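Local coordinates for protein polyhedrin (Uranotaenia sapphirina cypovirus, PDB 4ZQX) that builds the crystalline polyhedra that encase cypovirus particles, and probably binds ATP, at the interface of chains A and B. Coordinates in Å, arbitrary orientation; residue numbers count along the deposited sequence, not the author numbering. Chains: chain A/B, Polyhedrin.

Contact 1: the interface of chains A and B. Residues chain A 15-16, 19-20, 107; chain B 134-135.
The C-terminal end of helix 4-18, the 3-10 helix 19-21 and the end of strand 101-107 of chain A receive the short 3-10 helix 133-135 of chain B. Both chains are copies of a cypovirus polyhedrin. B:Ser134 sits at the middle of the contact and hides 76 Å² of its surface against chain A. Its carbonyl oxygen rests on apolar atoms: O of B:Ser134 lies 3.4 Å from the methyl CB of A:Ala19. The ring carbons CG and CD of A:Pro20 approach the same oxygen. One residue on, B:Leu135 reaches over with its CD2 branch, which meets CB of A:Ala19 at 3.6 Å, methyl to methyl. CG1 of A:Val16 packs against CB of B:Ser134 at 3.9 Å.

The polar part is built around A:Arg107. Its chain runs extended from CG to NE, then turns at the CD-NE bond (chi4 -85°), and this turn brings the guanidinium across to the serine. The hydroxyl OG of B:Ser134 lies above the guanidinium plane, 3.0 Å from NH2 of A:Arg107. NH1 is almost as near. Because OG is off the plane, any hydrogen bond from these nitrogens to it would be bent. The in-plane edge of the guanidinium is turned instead to water 1. Water 1 joins the end of helix 4-18, strand 101-107 and B:Ser134. NH1 of A:Arg107 reaches this water at 2.9 Å, with 148° at the hydrogen, and NH2 of the same residue adds a second bond. The water also touches OG of B:Ser134 at 3.1 Å. Its fourth partner is the backbone O of A:Val16, at a longer 3.2 Å. With the arginine donating twice, the water can give its own hydrogens to these two oxygens.

Contact 2: the interface of chains A and B. Residues chain A 198-199, 201-203; chain B 52, 54, 177, 201-202.
Two small apolar pairs lie near B:Lys52 in this polyhedrin subunit interface, one beyond its tip and one along its flank. In the first, CG2 of A:Ile198 meets the CD1 branch of B:Leu201 at 3.5 Å, the side chains crossing at about a right angle. In the other, CG2 of A:Thr203 packs on CD1 of B:Ile177 at 3.7 Å, again nearly at right angles. The threonine holds OG1 between its backbone N and carbonyl carbon (chi1 57°), and this turns the methyl CG2 toward chain B. CG2 of B:Val54 extends the apolar surface under the backbone of A:Asp202 and A:Thr203.

B:Lys52 leaves strand 50-55 and runs fully extended beyond CG, alongside the methyl of A:Thr203. Its ammonium NZ ends among backbone carbonyls of chain A, at the close of helix 194-200. NZ gives a hydrogen bond of 2.9 Å to O of A:Ile198, nearly in line with the carbonyl bond (161° at the oxygen). A second, of 2.7 Å, goes to O of A:Leu201. That donor comes in at 131° and tilted from the carbonyl plane. The helix end may favour the positive charge placed there.

At the rim, water 2 lies 2.7 Å from NZ of B:Lys52. The same water reaches the carboxylate OD2 of A:Asp202 at 2.9 Å. It also reaches OD2 of B:Asp202, at 2.7 Å. The two OD2 atoms, of A:Asp202 and B:Asp202, stand 4.4 Å apart. If both carboxylates are charged, the water and the nearby ammonium may ease their repulsion.

Contact 1: the interface of chains A and B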
ATOM      1  N   SER A  15      -0.379   1.441  34.130  0.62 33.14           N
ATOM      2  CA  SER A  15      -0.352   2.343  32.984  0.62 33.47           C
ATOM      3  C   SER A  15       0.227   1.659  31.740  0.62 34.43           C
ATOM      4  O   SER A  15      -0.232   1.890  30.618  0.62 36.75           O
ATOM      5  CB  SER A  15       0.439   3.605  33.328  0.62 34.13           C
ATOM      6  OG  SER A  15      -0.215   4.320  34.359  0.62 35.64           O
ATOM      7  N   VAL A  16       1.224   0.806  31.927  1.00 32.10           N
ATOM      8  CA  VAL A  16       1.808   0.103  30.794  1.00 31.75           C
ATOM      9  C   VAL A  16       0.919  -1.054  30.367  1.00 31.75           C
ATOM     10  O   VAL A  16       0.692  -1.269  29.175  1.00 34.00           O
ATOM     11  CB  VAL A  16       3.203  -0.390  31.160  1.00 33.62           C
ATOM     12  CG1 VAL A  16       3.763  -1.305  30.088  1.00 35.50           C
ATOM     13  CG2 VAL A  16       4.111   0.818  31.421  1.00 34.45           C
ATOM     14  N   ALA A  19      -2.519   0.359  28.615  1.00 30.97           N
ATOM     15  CA  ALA A  19      -2.441   1.343  27.531  1.00 30.12           C
ATOM     16  C   ALA A  19      -3.069   0.889  26.201  1.00 29.99           C
ATOM     17  O   ALA A  19      -3.695   1.689  25.526  1.00 31.76           O
ATOM     18  CB  ALA A  19      -0.993   1.779  27.300  1.00 32.30           C
ATOM     19  N   PRO A  20      -2.891  -0.386  25.811  1.00 31.34           N
ATOM     20  CA  PRO A  20      -3.473  -0.824  24.531  1.00 31.33           C
ATOM     21  C   PRO A  20      -5.002  -0.768  24.447  1.00 30.33           C
ATOM     22  O   PRO A  20      -5.541  -0.894  23.362  1.00 31.78           O
ATOM     23  CB  PRO A  20      -2.993  -2.276  24.400  1.00 31.78           C
ATOM     24  CG  PRO A  20      -1.759  -2.358  25.268  1.00 32.01           C
ATOM     25  CD  PRO A  20      -2.057  -1.439  26.424  1.00 31.01           C
ATOM     26  N   ARG A 107      -1.190  -8.905  19.617  1.00 30.55           N
ATOM     27  CA  ARG A 107      -1.158  -8.338  20.958  1.00 30.10           C
ATOM     28  C   ARG A 107      -1.967  -7.060  21.000  1.00 29.39           C
ATOM     29  O   ARG A 107      -1.733  -6.152  20.216  1.00 31.47           O
ATOM     30  CB  ARG A 107       0.289  -8.044  21.405  1.00 30.06           C
ATOM     31  CG  ARG A 107       0.427  -7.756  22.903  1.00 31.24           C
ATOM     32  CD  ARG A 107       1.779  -7.103  23.261  1.00 32.81           C
ATOM     33  NE  ARG A 107       2.015  -7.121  24.704  1.00 34.99           N
ATOM     34  CZ  ARG A 107       1.560  -6.212  25.563  1.00 36.44           C
ATOM     35  NH1 ARG A 107       0.857  -5.176  25.133  1.00 35.97           N
ATOM     36  NH2 ARG A 107       1.820  -6.336  26.857  1.00 36.53           N
TER
ATOM     37  N   SER B 134       3.657  -2.213  24.065  1.00 31.75           N
ATOM     38  CA  SER B 134       2.559  -1.856  24.969  0.60 33.59           C
ATOM     39  C   SER B 134       2.174  -0.389  24.879  1.00 32.33           C
ATOM     40  O   SER B 134       1.040  -0.025  25.180  1.00 34.19           O
ATOM     41  CB  SER B 134       2.928  -2.163  26.423  0.60 35.45           C
ATOM     42  OG  SER B 134       2.976  -3.549  26.664  0.60 37.76           O
ATOM     43  N   LEU B 135       3.127   0.452  24.486  1.00 32.16           N
ATOM     44  CA  LEU B 135       2.944   1.905  24.441  1.00 32.04           C
ATOM     45  C   LEU B 135       3.118   2.427  23.025  1.00 33.81           C
ATOM     46  O   LEU B 135       4.014   3.222  22.746  1.00 39.33           O
ATOM     47  CB  LEU B 135       3.946   2.604  25.364  1.00 33.08           C
ATOM     48  CG  LEU B 135       3.855   2.273  26.858  1.00 34.02           C
ATOM     49  CD1 LEU B 135       4.980   2.957  27.628  1.00 38.17           C
ATOM     50  CD2 LEU B 135       2.508   2.711  27.419  1.00 34.21           C
TER
HETATM   51  O   HOH W   1       0.100  -4.007  27.711  1.00 34.64           O

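Contact 2: the interface of chains A and B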
ATOM      1  N   ILE A 198     -11.898   6.544  10.069  1.00 30.49           N
ATOM      2  CA  ILE A 198     -11.456   6.334   8.691  1.00 32.21           C
ATOM      3  C   ILE A 198     -10.088   6.978   8.477  1.00 31.87           C
ATOM      4  O   ILE A 198      -9.229   6.412   7.806  1.00 32.48           O
ATOM      5  CB  ILE A 198     -12.499   6.847   7.672  1.00 33.75           C
ATOM      6  CG1 ILE A 198     -13.715   5.912   7.675  1.00 36.13           C
ATOM      7  CG2 ILE A 198     -11.895   6.919   6.271  1.00 34.39           C
ATOM      8  CD1 ILE A 198     -14.859   6.368   6.791  1.00 37.93           C
ATOM      9  N   GLU A 199      -9.882   8.142   9.079  1.00 32.53           N
ATOM     10  CA  GLU A 199      -8.613   8.847   8.950  1.00 30.55           C
ATOM     11  C   GLU A 199      -7.455   8.056   9.545  1.00 31.51           C
ATOM     12  O   GLU A 199      -6.305   8.231   9.129  1.00 33.17           O
ATOM     13  CB  GLU A 199      -8.708  10.219   9.616  1.00 31.09           C
ATOM     14  CG  GLU A 199      -9.468  11.215   8.759  1.00 30.72           C
ATOM     15  CD  GLU A 199     -10.007  12.410   9.520  1.00 31.64           C
ATOM     16  OE1 GLU A 199      -9.705  12.574  10.710  1.00 32.80           O
ATOM     17  OE2 GLU A 199     -10.760  13.193   8.906  1.00 32.75           O
ATOM     18  N   LEU A 201      -7.143   4.619   9.673  1.00 31.66           N
ATOM     19  CA  LEU A 201      -6.873   3.358   8.997  1.00 32.12           C
ATOM     20  C   LEU A 201      -5.611   3.454   8.144  1.00 31.96           C
ATOM     21  O   LEU A 201      -5.408   4.443   7.449  1.00 32.74           O
ATOM     22  CB  LEU A 201      -8.051   3.005   8.097  1.00 34.27           C
ATOM     23  CG  LEU A 201      -9.387   2.725   8.788  1.00 37.64           C
ATOM     24  CD1 LEU A 201     -10.467   2.437   7.762  1.00 39.68           C
ATOM     25  CD2 LEU A 201      -9.266   1.560   9.758  1.00 38.28           C
ATOM     26  N   ASP A 202      -4.763   2.429   8.219  1.00 31.62           N
ATOM     27  CA  ASP A 202      -3.633   2.292   7.296  1.00 33.25           C
ATOM     28  C   ASP A 202      -2.636   3.451   7.401  1.00 33.02           C
ATOM     29  O   ASP A 202      -2.138   3.924   6.381  1.00 35.74           O
ATOM     30  CB  ASP A 202      -4.142   2.210   5.839  1.00 34.09           C
ATOM     31  CG  ASP A 202      -5.265   1.203   5.651  1.00 36.79           C
ATOM     32  OD1 ASP A 202      -5.138   0.055   6.103  1.00 36.80           O
ATOM     33  OD2 ASP A 202      -6.289   1.567   5.031  1.00 40.16           O
ATOM     34  N   THR A 203      -2.325   3.889   8.619  1.00 31.56           N
ATOM     35  CA  THR A 203      -1.446   5.039   8.814  1.00 30.18           C
ATOM     36  C   THR A 203      -0.124   4.711   9.530  1.00 30.38           C
ATOM     37  O   THR A 203       0.663   5.621   9.806  1.00 32.10           O
ATOM     38  CB  THR A 203      -2.175   6.154   9.598  1.00 31.01           C
ATOM     39  OG1 THR A 203      -2.627   5.635  10.846  1.00 31.71           O
ATOM     40  CG2 THR A 203      -3.390   6.653   8.834  1.00 30.89           C
TER
ATOM     41  N   LYS B  52      -2.684  10.075   3.294  1.00 29.87           N
ATOM     42  CA  LYS B  52      -1.972   9.219   4.236  1.00 30.97           C
ATOM     43  C   LYS B  52      -0.543   9.027   3.735  1.00 32.28           C
ATOM     44  O   LYS B  52      -0.291   8.223   2.848  1.00 35.17           O
ATOM     45  CB  LYS B  52      -2.701   7.886   4.380  1.00 32.84           C
ATOM     46  CG  LYS B  52      -4.074   8.074   4.987  1.00 33.34           C
ATOM     47  CD  LYS B  52      -4.868   6.814   5.081  1.00 33.64           C
ATOM     48  CE  LYS B  52      -6.248   7.140   5.665  1.00 33.54           C
ATOM     49  NZ  LYS B  52      -7.086   5.967   5.979  1.00 33.14           N
ATOM     50  N   VAL B  54       2.820   7.708   4.435  1.00 29.60           N
ATOM     51  CA  VAL B  54       3.404   6.708   5.328  1.00 30.69           C
ATOM     52  C   VAL B  54       4.704   6.252   4.719  1.00 30.45           C
ATOM     53  O   VAL B  54       4.707   5.710   3.613  1.00 31.31           O
ATOM     54  CB  VAL B  54       2.463   5.486   5.491  1.00 31.47           C
ATOM     55  CG1 VAL B  54       3.099   4.430   6.404  1.00 34.53           C
ATOM     56  CG2 VAL B  54       1.098   5.947   6.011  1.00 32.83           C
ATOM     57  N   ILE B 177      -1.066  12.420   8.390  1.00 29.26           N
ATOM     58  CA  ILE B 177      -2.484  12.300   8.103  1.00 30.09           C
ATOM     59  C   ILE B 177      -3.018  13.695   7.832  1.00 29.24           C
ATOM     60  O   ILE B 177      -2.916  14.553   8.703  1.00 29.69           O
ATOM     61  CB  ILE B 177      -3.235  11.695   9.302  1.00 30.76           C
ATOM     62  CG1 ILE B 177      -2.667  10.313   9.623  1.00 32.27           C
ATOM     63  CG2 ILE B 177      -4.736  11.562   8.991  1.00 31.84           C
ATOM     64  CD1 ILE B 177      -3.160   9.711  10.918  1.00 33.31           C
ATOM     65  N   LEU B 201     -10.654   7.096  -1.438  1.00 31.66           N
ATOM     66  CA  LEU B 201      -9.497   6.996  -0.559  1.00 32.12           C
ATOM     67  C   LEU B 201      -8.402   6.142  -1.191  1.00 31.96           C
ATOM     68  O   LEU B 201      -8.685   5.094  -1.760  1.00 32.74           O
ATOM     69  CB  LEU B 201      -9.919   6.360   0.760  1.00 34.27           C
ATOM     70  CG  LEU B 201     -10.914   7.144   1.618  1.00 37.64           C
ATOM     71  CD1 LEU B 201     -11.270   6.363   2.869  1.00 39.68           C
ATOM     72  CD2 LEU B 201     -10.353   8.507   1.996  1.00 38.28           C
ATOM     73  N   ASP B 202      -7.157   6.610  -1.102  1.00 31.62           N
ATOM     74  CA  ASP B 202      -5.997   5.794  -1.468  1.00 33.25           C
ATOM     75  C   ASP B 202      -6.003   5.378  -2.943  1.00 33.02           C
ATOM     76  O   ASP B 202      -5.664   4.239  -3.260  1.00 35.74           O
ATOM     77  CB  ASP B 202      -5.946   4.518  -0.597  1.00 34.09           C
ATOM     78  CG  ASP B 202      -6.106   4.798   0.889  1.00 36.79           C
ATOM     79  OD1 ASP B 202      -5.417   5.683   1.421  1.00 36.80           O
ATOM     80  OD2 ASP B 202      -6.930   4.115   1.535  1.00 40.16           O
TER
HETATM   81  O   HOH W   2      -7.392   4.056   4.146  1.00 41.00           O

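Contact 1 and contact 2 lie about 23 Å apart, measured between the centres of their C-alpha atoms, and have no residue in common. They also draw on different secondary-structure elements. Both belong to one interface between two copies of polyhedrin, which is not an exact two-fold. The deposited assembly holds three copies, in keeping with the trimer of cypovirus polyhedrins. Contact 1 joins unlike parts of the chain. Contact 2 brings Asp202 of both copies close and uses Leu201 of each, so it may lie nearer the middle of the trimer. Two separate anchor points may limit rocking between subunits.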